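Local coordinates for kelch-like protein 7 (Homo sapiens, PDB 3II7) that acts, as a full-length protein, as substrate-specific adaptor of a cullin-3 E3 ubiquitin ligase, this chain being its kelch-repeat domain, which probably recruits substrates, at residues A16-S21 and T37-P42; T132-L137 and E172-A177; E189-H194 and N217-D222. One frame throughout, in Å; residues are numbered along the deposited sequence.

Contact 1 of 3, residues A16-S21 and T37-P42; sequences ALFGGS and TDIRCP. With EDO (1,2-ethanediol), chain B; EDO (1,2-ethanediol), chain M.
Ala16 and Phe18 meet Ile39 in an apolar contact within one blade of a kelch beta-propeller, and beyond it the chain around Gly20 and Ser21 runs beside Cys41. Strands 13-18 and 35-38 are not neighbours in this sheet: strand 26-30 lies between them, so the touch is made by side chains and by the loops that leave the two strands. The CD1 tip of Ile39 carries the apolar half, lying 4.3 Å from Ala16 CB and 4.2 Å from Phe18 CE2. A small alanine leaves room for that branch, while the longer isoleucine, just past the end of the outer strand 35-38, can reach across with its CD1. Phe18 also packs on Trp82, Val58 and Ile60 of the following blade, which makes it a link from one blade to the next.

Gly19 and Gly20 form the double glycine of the kelch motif. At the backbone angles of Gly20 a CB would be jammed against the carbonyl oxygen of Gly19, which explains the lack of a side chain here. The carbonyl of Gly20 points at Cys41, its O lying 3.5 Å from Cys41 CB. SG stands anti to the backbone N (chi1 179°), and this brings the compact thiol beside the same oxygen. One residue on, Ser21 CA makes a C-H...O contact of 3.5 Å to Cys41 O, with an angle of 131° at the hydrogen.

Two 1,2-ethanediol molecules, probably from the crystallisation liquor, take up backbone groups at this edge. One accepts from Ser21 N through its O2. The other (chain B) bridges the second loop: its O1 donates to Ile39 O at 2.7 Å, and its O2 accepts from Cys41 N at 3.0 Å in a nearly straight bond (171°).

Contact 2 of 3, residues T132-L137 and E172-A177; sequences TKPSML and EVYDPA. With EDO (1,2-ethanediol), chain T; EDO (1,2-ethanediol), chain S.
Leu137 and Glu172 bring their CA atoms within 7.6 Å of each other, whereas at the other end Lys133 and Pro176 stay 9.4 Å apart, so the two backbones do not pair as strands and side chains fill the interval. Glu172 spans the near end. Its CG sits between the backbone N and the carbonyl carbon (chi1 51°), and the rest of the chain is extended toward the loop. OE1 accepts from Leu137 N at 2.8 Å, nearly straight (168°), on the syn lone pair, while OE2 is held by Thr138 N and by a salt bridge to Arg140. A glutamate suits this place because its two oxygens can serve consecutive amides.

The contact joins successive blades of the kelch propeller: 132-137 leaves the outermost strand of one, and Glu172 and Tyr174 belong to the third strand of the next. Tyr174 pairs with Trp181 in the tyrosine-tryptophan signature of the kelch motif. Its side chain crosses those of Lys133 and Pro134 at about a right angle, with OH 3.7 Å from Lys133 CE and CE1 4.2 Å from Pro134 CD. The lysine chain bends past the hydroxyl and ends in a salt bridge from NZ to Glu179.

Contact 3 of 3, residues E189-H194 and N217-D222; sequences EARKNH and NVEYYD
Asn217 meets the loop 189-194 with both ends of its amide and with its backbone carbonyl. ND2 donates to Glu189 OE2 at 2.9 Å; OE2 lies close to the amide plane, yet the donor approaches from above the carboxylate plane, 48° out of it. On the other branch OD1 accepts from Arg191 NH2 at 2.9 Å, and the main-chain O of Asn217 accepts from Arg191 NH1 at 3.0 Å. The guanidinium thus takes hold of Asn217 end-on, with one nitrogen to each oxygen, although both donors lie above the carbonyl planes they serve. An asparagine fits because one short side chain offers a donor to the glutamate and an acceptor to the arginine.

Val218 turns away from the loop, as alternation along a strand requires, and Glu219 turns back toward it. This is a join between neighbouring kelch repeats of the propeller: the loop carries the chain from the outermost strand of one blade, 180-184, to strand 195-199 of the next, and Glu219 stands on the third strand of that second blade. Glu219 and Arg191 reach toward each other tip to tip, their flat groups 81° apart. OE2 is gripped by three donors: Arg191 NH2 at 2.8 Å on the anti lone pair, Arg191 NE at 3.1 Å, and Glu189 N at 3.0 Å on the syn lone pair. OE1 is bound by Ile188 N, so the buried carboxylate is well supplied with donors and would be expected to remain ionised. The arginine, extended from CG to NE, also donates from NH1 to Gly207 O, while Glu189 CB lies 3.3 Å above one face of its guanidinium.

The three contacts follow one another along the chain and around the propeller. Contact 1 lies within a blade, while contacts 2 and 3 each connect one blade to the next. Contact 1 is across the chain's centre from both others, its centre about 32 Å from that of contact 2 and 28 Å from that of contact 3. Contacts 2 and 3 are nearer, about 21 Å between centres and 6 Å between nearest atoms, without touching. They also share a design: Glu172 and Glu219 hold equivalent places in successive repeats, each receiving two consecutive loop amides and an arginine, Arg140 or Arg191. The bound ethanediols do not identify a substrate site.

Contact 1 of 3, residues A16-S21 and T37-P42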
loop_
_atom_site.group_PDB
_atom_site.type_symbol
_atom_site.label_atom_id
_atom_site.label_comp_id
_atom_site.label_asym_id
_atom_site.label_seq_id
_atom_site.Cartn_x
_atom_site.Cartn_y
_atom_site.Cartn_z
ATOM N N ALA A 16 9.060 -6.017 3.638
ATOM C CA ALA A 16 9.759 -6.271 2.369
ATOM C C ALA A 16 9.538 -5.110 1.429
ATOM O O ALA A 16 8.412 -4.649 1.244
ATOM C CB ALA A 16 9.258 -7.534 1.746
ATOM N N LEU A 17 10.634 -4.640 0.836
ATOM C CA LEU A 17 10.600 -3.518 -0.110
ATOM C C LEU A 17 11.115 -4.007 -1.451
ATOM O O LEU A 17 12.169 -4.660 -1.511
ATOM C CB LEU A 17 11.440 -2.362 0.401
ATOM C CG LEU A 17 10.829 -1.565 1.574
ATOM C CD1 LEU A 17 10.813 -2.367 2.841
ATOM C CD2 LEU A 17 11.590 -0.261 1.778
ATOM N N PHE A 18 10.368 -3.717 -2.516
ATOM C CA PHE A 18 10.735 -4.174 -3.862
ATOM C C PHE A 18 10.919 -3.035 -4.805
ATOM O O PHE A 18 9.986 -2.242 -5.013
ATOM C CB PHE A 18 9.702 -5.132 -4.415
ATOM C CG PHE A 18 9.549 -6.407 -3.596
ATOM C CD1 PHE A 18 8.633 -6.463 -2.526
ATOM C CD2 PHE A 18 10.333 -7.519 -3.865
ATOM C CE1 PHE A 18 8.494 -7.603 -1.772
ATOM C CE2 PHE A 18 10.199 -8.675 -3.118
ATOM C CZ PHE A 18 9.266 -8.721 -2.059
ATOM N N GLY A 19 12.106 -2.964 -5.421
ATOM C CA GLY A 19 12.463 -1.843 -6.275
ATOM C C GLY A 19 13.223 -2.202 -7.512
ATOM O O GLY A 19 13.985 -1.384 -8.009
ATOM N N GLY A 20 13.029 -3.421 -8.020
ATOM C CA GLY A 20 13.624 -3.811 -9.297
ATOM C C GLY A 20 14.736 -4.815 -9.159
ATOM O O GLY A 20 14.778 -5.584 -8.200
ATOM N N SER A 21 15.634 -4.818 -10.139
ATOM C CA SER A 21 16.647 -5.862 -10.257
ATOM C C SER A 21 18.087 -5.391 -10.022
ATOM O O SER A 21 19.006 -6.204 -10.109
ATOM C CB SER A 21 16.543 -6.530 -11.630
ATOM O OG SER A 21 16.748 -5.571 -12.660
ATOM N N THR A 37 18.320 -6.549 4.738
ATOM C CA THR A 37 18.880 -7.722 4.083
ATOM C C THR A 37 18.412 -7.839 2.653
ATOM O O THR A 37 17.231 -7.727 2.379
ATOM C CB THR A 37 18.478 -9.016 4.830
ATOM O OG1 THR A 37 18.850 -8.904 6.206
ATOM C CG2 THR A 37 19.166 -10.234 4.204
ATOM N N ASP A 38 19.344 -8.090 1.743
ATOM C CA ASP A 38 19.025 -8.220 0.311
ATOM C C ASP A 38 18.082 -9.386 -0.054
ATOM O O ASP A 38 18.187 -10.480 0.486
ATOM C CB ASP A 38 20.310 -8.353 -0.505
ATOM C CG ASP A 38 21.173 -7.092 -0.488
ATOM O OD1 ASP A 38 20.714 -6.008 -0.067
ATOM O OD2 ASP A 38 22.336 -7.211 -0.924
ATOM N N ILE A 39 17.148 -9.099 -0.967
ATOM C CA ILE A 39 16.318 -10.092 -1.649
ATOM C C ILE A 39 16.718 -10.070 -3.116
ATOM O O ILE A 39 16.621 -9.024 -3.766
ATOM C CB ILE A 39 14.819 -9.725 -1.561
ATOM C CG1 ILE A 39 14.350 -9.641 -0.102
ATOM C CG2 ILE A 39 13.958 -10.730 -2.325
ATOM C CD1 ILE A 39 12.964 -9.008 0.063
ATOM N N ARG A 40 17.149 -11.209 -3.649
ATOM C CA ARG A 40 17.444 -11.305 -5.070
ATOM C C ARG A 40 16.148 -11.281 -5.874
ATOM O O ARG A 40 15.213 -12.012 -5.558
ATOM C CB ARG A 40 18.251 -12.566 -5.382
ATOM C CG ARG A 40 19.661 -12.531 -4.789
ATOM C CD ARG A 40 20.384 -13.834 -4.999
ATOM N NE ARG A 40 19.705 -14.915 -4.273
ATOM C CZ ARG A 40 19.902 -16.218 -4.456
ATOM N NH1 ARG A 40 20.788 -16.674 -5.353
ATOM N NH2 ARG A 40 19.187 -17.077 -3.739
ATOM N N CYS A 41 16.097 -10.410 -6.888
ATOM C CA CYS A 41 14.922 -10.240 -7.760
ATOM C C CYS A 41 15.392 -10.142 -9.189
ATOM O O CYS A 41 16.161 -9.242 -9.512
ATOM C CB CYS A 41 14.188 -8.971 -7.429
ATOM S SG CYS A 41 12.742 -8.619 -8.455
ATOM N N PRO A 42 14.920 -11.042 -10.053
ATOM C CA PRO A 42 15.357 -11.050 -11.445
ATOM C C PRO A 42 14.429 -10.257 -12.400
ATOM O O PRO A 42 14.570 -10.353 -13.615
ATOM C CB PRO A 42 15.293 -12.524 -11.772
ATOM C CG PRO A 42 14.056 -12.971 -11.074
ATOM C CD PRO A 42 14.014 -12.176 -9.787
HETATM C C1 EDO B . 17.319 -6.862 -5.934
HETATM O O1 EDO B . 17.929 -6.786 -4.621
HETATM C C2 EDO B . 18.339 -7.237 -7.001
HETATM O O2 EDO B . 18.565 -8.648 -7.090
HETATM C C1 EDO M . 16.577 -1.793 -14.237
HETATM O O1 EDO M . 17.311 -2.995 -14.004
HETATM C C2 EDO M . 15.748 -1.408 -13.003
HETATM O O2 EDO M . 15.264 -2.558 -12.318
#

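Contact 2 of 3, residues T132-L137 and E172-A177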
loop_
_atom_site.group_PDB
_atom_site.type_symbol
_atom_site.label_atom_id
_atom_site.label_comp_id
_atom_site.label_asym_id
_atom_site.label_seq_id
_atom_site.Cartn_x
_atom_site.Cartn_y
_atom_site.Cartn_z
ATOM N N THR A 132 -14.196 -10.953 -11.331
ATOM C CA THR A 132 -14.636 -9.578 -11.183
ATOM C C THR A 132 -15.647 -9.494 -10.053
ATOM O O THR A 132 -16.558 -10.315 -9.967
ATOM C CB THR A 132 -15.232 -9.041 -12.487
ATOM O OG1 THR A 132 -14.260 -9.191 -13.527
ATOM C CG2 THR A 132 -15.599 -7.567 -12.361
ATOM N N LYS A 133 -15.462 -8.519 -9.175
ATOM C CA LYS A 133 -16.328 -8.313 -8.022
ATOM C C LYS A 133 -17.013 -6.965 -8.131
ATOM O O LYS A 133 -16.646 -6.146 -8.997
ATOM C CB LYS A 133 -15.538 -8.385 -6.702
ATOM C CG LYS A 133 -14.707 -9.636 -6.498
ATOM C CD LYS A 133 -15.410 -10.943 -6.784
ATOM C CE LYS A 133 -16.463 -11.285 -5.802
ATOM N NZ LYS A 133 -16.736 -12.819 -5.798
ATOM N N PRO A 134 -18.019 -6.710 -7.251
ATOM C CA PRO A 134 -18.699 -5.423 -7.318
ATOM C C PRO A 134 -17.745 -4.239 -7.256
ATOM O O PRO A 134 -16.800 -4.209 -6.467
ATOM C CB PRO A 134 -19.636 -5.465 -6.104
ATOM C CG PRO A 134 -20.020 -6.870 -6.047
ATOM C CD PRO A 134 -18.716 -7.607 -6.311
ATOM N N SER A 135 -18.011 -3.269 -8.099
ATOM C CA SER A 135 -17.158 -2.104 -8.233
ATOM C C SER A 135 -17.259 -1.173 -7.030
ATOM O O SER A 135 -18.322 -1.071 -6.388
ATOM C CB SER A 135 -17.562 -1.318 -9.467
ATOM O OG SER A 135 -17.184 -2.028 -10.642
ATOM N N MET A 136 -16.180 -0.442 -6.764
ATOM C CA MET A 136 -16.221 0.626 -5.761
ATOM C C MET A 136 -17.267 1.664 -6.101
ATOM O O MET A 136 -17.648 1.852 -7.269
ATOM C CB MET A 136 -14.860 1.335 -5.623
ATOM C CG MET A 136 -13.756 0.460 -5.144
ATOM S SD MET A 136 -12.170 1.284 -4.966
ATOM C CE MET A 136 -11.795 1.775 -6.686
ATOM N N LEU A 137 -17.707 2.353 -5.063
ATOM C CA LEU A 137 -18.686 3.454 -5.196
ATOM C C LEU A 137 -18.080 4.690 -5.901
ATOM O O LEU A 137 -18.789 5.410 -6.619
ATOM C CB LEU A 137 -19.226 3.844 -3.814
ATOM C CG LEU A 137 -20.036 2.724 -3.097
ATOM C CD1 LEU A 137 -20.296 3.067 -1.655
ATOM C CD2 LEU A 137 -21.364 2.496 -3.804
ATOM N N GLU A 172 -14.469 3.967 1.794
ATOM C CA GLU A 172 -15.525 2.978 1.680
ATOM C C GLU A 172 -14.995 1.614 2.061
ATOM O O GLU A 172 -13.767 1.397 2.072
ATOM C CB GLU A 172 -16.144 2.991 0.282
ATOM C CG GLU A 172 -15.172 2.901 -0.867
ATOM C CD GLU A 172 -15.866 2.980 -2.217
ATOM O OE1 GLU A 172 -16.663 2.071 -2.512
ATOM O OE2 GLU A 172 -15.620 3.965 -2.964
ATOM N N VAL A 173 -15.919 0.715 2.409
ATOM C CA VAL A 173 -15.535 -0.635 2.905
ATOM C C VAL A 173 -16.319 -1.715 2.177
ATOM O O VAL A 173 -17.515 -1.563 1.908
ATOM C CB VAL A 173 -15.688 -0.754 4.409
ATOM C CG1 VAL A 173 -17.154 -0.558 4.872
ATOM C CG2 VAL A 173 -15.131 -2.093 4.926
ATOM N N TYR A 174 -15.620 -2.786 1.789
ATOM C CA TYR A 174 -16.201 -3.908 1.117
ATOM C C TYR A 174 -16.212 -5.098 2.075
ATOM O O TYR A 174 -15.201 -5.404 2.695
ATOM C CB TYR A 174 -15.355 -4.291 -0.073
ATOM C CG TYR A 174 -15.795 -5.531 -0.825
ATOM C CD1 TYR A 174 -16.868 -5.473 -1.730
ATOM C CD2 TYR A 174 -15.159 -6.761 -0.644
ATOM C CE1 TYR A 174 -17.259 -6.571 -2.462
ATOM C CE2 TYR A 174 -15.558 -7.884 -1.385
ATOM C CZ TYR A 174 -16.622 -7.779 -2.276
ATOM O OH TYR A 174 -17.045 -8.868 -3.038
ATOM N N ASP A 175 -17.359 -5.758 2.200
ATOM C CA ASP A 175 -17.476 -6.933 3.011
ATOM C C ASP A 175 -17.588 -8.138 2.081
ATOM O O ASP A 175 -18.585 -8.284 1.375
ATOM C CB ASP A 175 -18.714 -6.857 3.896
ATOM C CG ASP A 175 -18.825 -8.037 4.846
ATOM O OD1 ASP A 175 -18.098 -9.036 4.695
ATOM O OD2 ASP A 175 -19.646 -7.954 5.771
ATOM N N PRO A 176 -16.569 -9.007 2.060
ATOM C CA PRO A 176 -16.659 -10.162 1.155
ATOM C C PRO A 176 -17.881 -11.066 1.409
ATOM O O PRO A 176 -18.314 -11.772 0.506
ATOM C CB PRO A 176 -15.358 -10.911 1.427
ATOM C CG PRO A 176 -14.422 -9.869 1.872
ATOM C CD PRO A 176 -15.245 -8.934 2.712
ATOM N N ALA A 177 -18.402 -11.049 2.624
ATOM C CA ALA A 177 -19.558 -11.872 2.976
ATOM C C ALA A 177 -20.816 -11.397 2.267
ATOM O O ALA A 177 -21.625 -12.206 1.854
ATOM C CB ALA A 177 -19.780 -11.877 4.467
HETATM C C1 EDO T . -20.442 2.199 -10.946
HETATM O O1 EDO T . -20.565 1.189 -11.957
HETATM C C2 EDO T . -19.750 1.629 -9.705
HETATM O O2 EDO T . -19.818 2.570 -8.621
HETATM C C1 EDO S . -16.129 -12.018 6.233
HETATM O O1 EDO S . -16.826 -12.932 7.082
HETATM C C2 EDO S . -16.209 -10.620 6.828
HETATM O O2 EDO S . -17.571 -10.266 7.010
#

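Contact 3 of 3, residues E189-H194 and N217-D222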
loop_
_atom_site.group_PDB
_atom_site.type_symbol
_atom_site.label_atom_id
_atom_site.label_comp_id
_atom_site.label_asym_id
_atom_site.label_seq_id
_atom_site.Cartn_x
_atom_site.Cartn_y
_atom_site.Cartn_z
ATOM N N GLU A 189 -8.450 14.802 5.979
ATOM C CA GLU A 189 -7.630 15.317 4.897
ATOM C C GLU A 189 -7.906 14.528 3.627
ATOM O O GLU A 189 -7.998 13.298 3.675
ATOM C CB GLU A 189 -6.158 15.153 5.246
ATOM C CG GLU A 189 -5.655 16.074 6.298
ATOM C CD GLU A 189 -5.355 17.513 5.807
ATOM O OE1 GLU A 189 -5.502 17.803 4.617
ATOM O OE2 GLU A 189 -4.957 18.330 6.644
ATOM N N ALA A 190 -7.992 15.215 2.477
ATOM C CA ALA A 190 -7.899 14.510 1.203
ATOM C C ALA A 190 -6.447 14.007 1.088
ATOM O O ALA A 190 -5.521 14.724 1.460
ATOM C CB ALA A 190 -8.253 15.434 0.045
ATOM N N ARG A 191 -6.246 12.779 0.610
ATOM C CA ARG A 191 -4.895 12.171 0.532
ATOM C C ARG A 191 -4.823 11.225 -0.626
ATOM O O ARG A 191 -5.766 10.458 -0.856
ATOM C CB ARG A 191 -4.534 11.317 1.782
ATOM C CG ARG A 191 -4.701 11.969 3.105
ATOM C CD ARG A 191 -4.402 10.999 4.227
ATOM N NE ARG A 191 -4.710 11.651 5.495
ATOM C CZ ARG A 191 -3.850 12.368 6.212
ATOM N NH1 ARG A 191 -2.579 12.506 5.856
ATOM N NH2 ARG A 191 -4.261 12.950 7.313
ATOM N N LYS A 192 -3.692 11.263 -1.321
ATOM C CA LYS A 192 -3.257 10.179 -2.198
ATOM C C LYS A 192 -1.796 9.896 -1.874
ATOM O O LYS A 192 -1.096 10.711 -1.314
ATOM C CB LYS A 192 -3.411 10.513 -3.670
ATOM C CG LYS A 192 -2.488 11.642 -4.214
ATOM C CD LYS A 192 -2.715 11.836 -5.701
ATOM C CE LYS A 192 -1.795 12.861 -6.298
ATOM N NZ LYS A 192 -1.785 12.803 -7.813
ATOM N N ASN A 193 -1.333 8.714 -2.267
ATOM C CA ASN A 193 0.028 8.265 -1.989
ATOM C C ASN A 193 0.398 8.240 -0.509
ATOM O O ASN A 193 1.586 8.281 -0.154
ATOM C CB ASN A 193 1.073 9.112 -2.775
ATOM C CG ASN A 193 0.879 9.053 -4.272
ATOM O OD1 ASN A 193 0.732 10.089 -4.926
ATOM N ND2 ASN A 193 0.850 7.839 -4.822
ATOM N N HIS A 194 -0.622 8.099 0.334
ATOM C CA HIS A 194 -0.507 7.996 1.765
ATOM C C HIS A 194 -0.280 6.542 2.163
ATOM O O HIS A 194 -0.608 5.615 1.425
ATOM C CB HIS A 194 -1.794 8.501 2.462
ATOM C CG HIS A 194 -3.067 7.885 1.950
ATOM N ND1 HIS A 194 -3.512 8.085 0.673
ATOM C CD2 HIS A 194 -4.028 7.148 2.570
ATOM C CE1 HIS A 194 -4.656 7.454 0.494
ATOM N NE2 HIS A 194 -5.008 6.894 1.632
ATOM N N ASN A 217 0.796 15.273 8.150
ATOM C CA ASN A 217 -0.149 14.885 9.177
ATOM C C ASN A 217 -0.674 13.458 9.023
ATOM O O ASN A 217 -0.480 12.761 7.982
ATOM C CB ASN A 217 -1.240 15.949 9.403
ATOM C CG ASN A 217 -2.173 16.141 8.222
ATOM O OD1 ASN A 217 -2.448 15.236 7.460
ATOM N ND2 ASN A 217 -2.713 17.360 8.116
ATOM N N VAL A 218 -1.298 13.006 10.086
ATOM C CA VAL A 218 -1.622 11.616 10.292
ATOM C C VAL A 218 -2.957 11.537 10.983
ATOM O O VAL A 218 -3.222 12.276 11.923
ATOM C CB VAL A 218 -0.537 10.907 11.160
ATOM C CG1 VAL A 218 -0.891 9.398 11.411
ATOM C CG2 VAL A 218 0.861 11.050 10.503
ATOM N N GLU A 219 -3.803 10.644 10.526
ATOM C CA GLU A 219 -5.101 10.465 11.153
ATOM C C GLU A 219 -5.443 9.000 11.199
ATOM O O GLU A 219 -4.860 8.192 10.464
ATOM C CB GLU A 219 -6.187 11.254 10.407
ATOM C CG GLU A 219 -6.384 10.872 8.915
ATOM C CD GLU A 219 -7.406 11.753 8.250
ATOM O OE1 GLU A 219 -8.598 11.655 8.624
ATOM O OE2 GLU A 219 -7.035 12.587 7.377
ATOM N N TYR A 220 -6.402 8.631 12.036
ATOM C CA TYR A 220 -6.866 7.242 12.039
ATOM C C TYR A 220 -8.377 7.149 11.986
ATOM O O TYR A 220 -9.097 8.061 12.415
ATOM C CB TYR A 220 -6.354 6.443 13.237
ATOM C CG TYR A 220 -6.966 6.816 14.551
ATOM C CD1 TYR A 220 -8.129 6.222 14.988
ATOM C CD2 TYR A 220 -6.369 7.745 15.361
ATOM C CE1 TYR A 220 -8.694 6.565 16.197
ATOM C CE2 TYR A 220 -6.931 8.102 16.571
ATOM C CZ TYR A 220 -8.078 7.499 16.986
ATOM O OH TYR A 220 -8.618 7.841 18.202
ATOM N N TYR A 221 -8.825 6.022 11.450
ATOM C CA TYR A 221 -10.229 5.679 11.377
ATOM C C TYR A 221 -10.564 4.774 12.537
ATOM O O TYR A 221 -9.997 3.686 12.669
ATOM C CB TYR A 221 -10.529 4.957 10.077
ATOM C CG TYR A 221 -11.999 4.596 9.920
ATOM C CD1 TYR A 221 -12.966 5.588 9.841
ATOM C CD2 TYR A 221 -12.399 3.259 9.871
ATOM C CE1 TYR A 221 -14.290 5.277 9.715
ATOM C CE2 TYR A 221 -13.742 2.917 9.734
ATOM C CZ TYR A 221 -14.684 3.915 9.678
ATOM O OH TYR A 221 -16.005 3.574 9.539
ATOM N N ASP A 222 -11.482 5.240 13.378
ATOM C CA ASP A 222 -12.015 4.455 14.481
ATOM C C ASP A 222 -13.116 3.584 13.924
ATOM O O ASP A 222 -14.211 4.063 13.575
ATOM C CB ASP A 222 -12.537 5.392 15.573
ATOM C CG ASP A 222 -12.855 4.659 16.855
ATOM O OD1 ASP A 222 -13.578 3.657 16.797
ATOM O OD2 ASP A 222 -12.357 5.092 17.918
#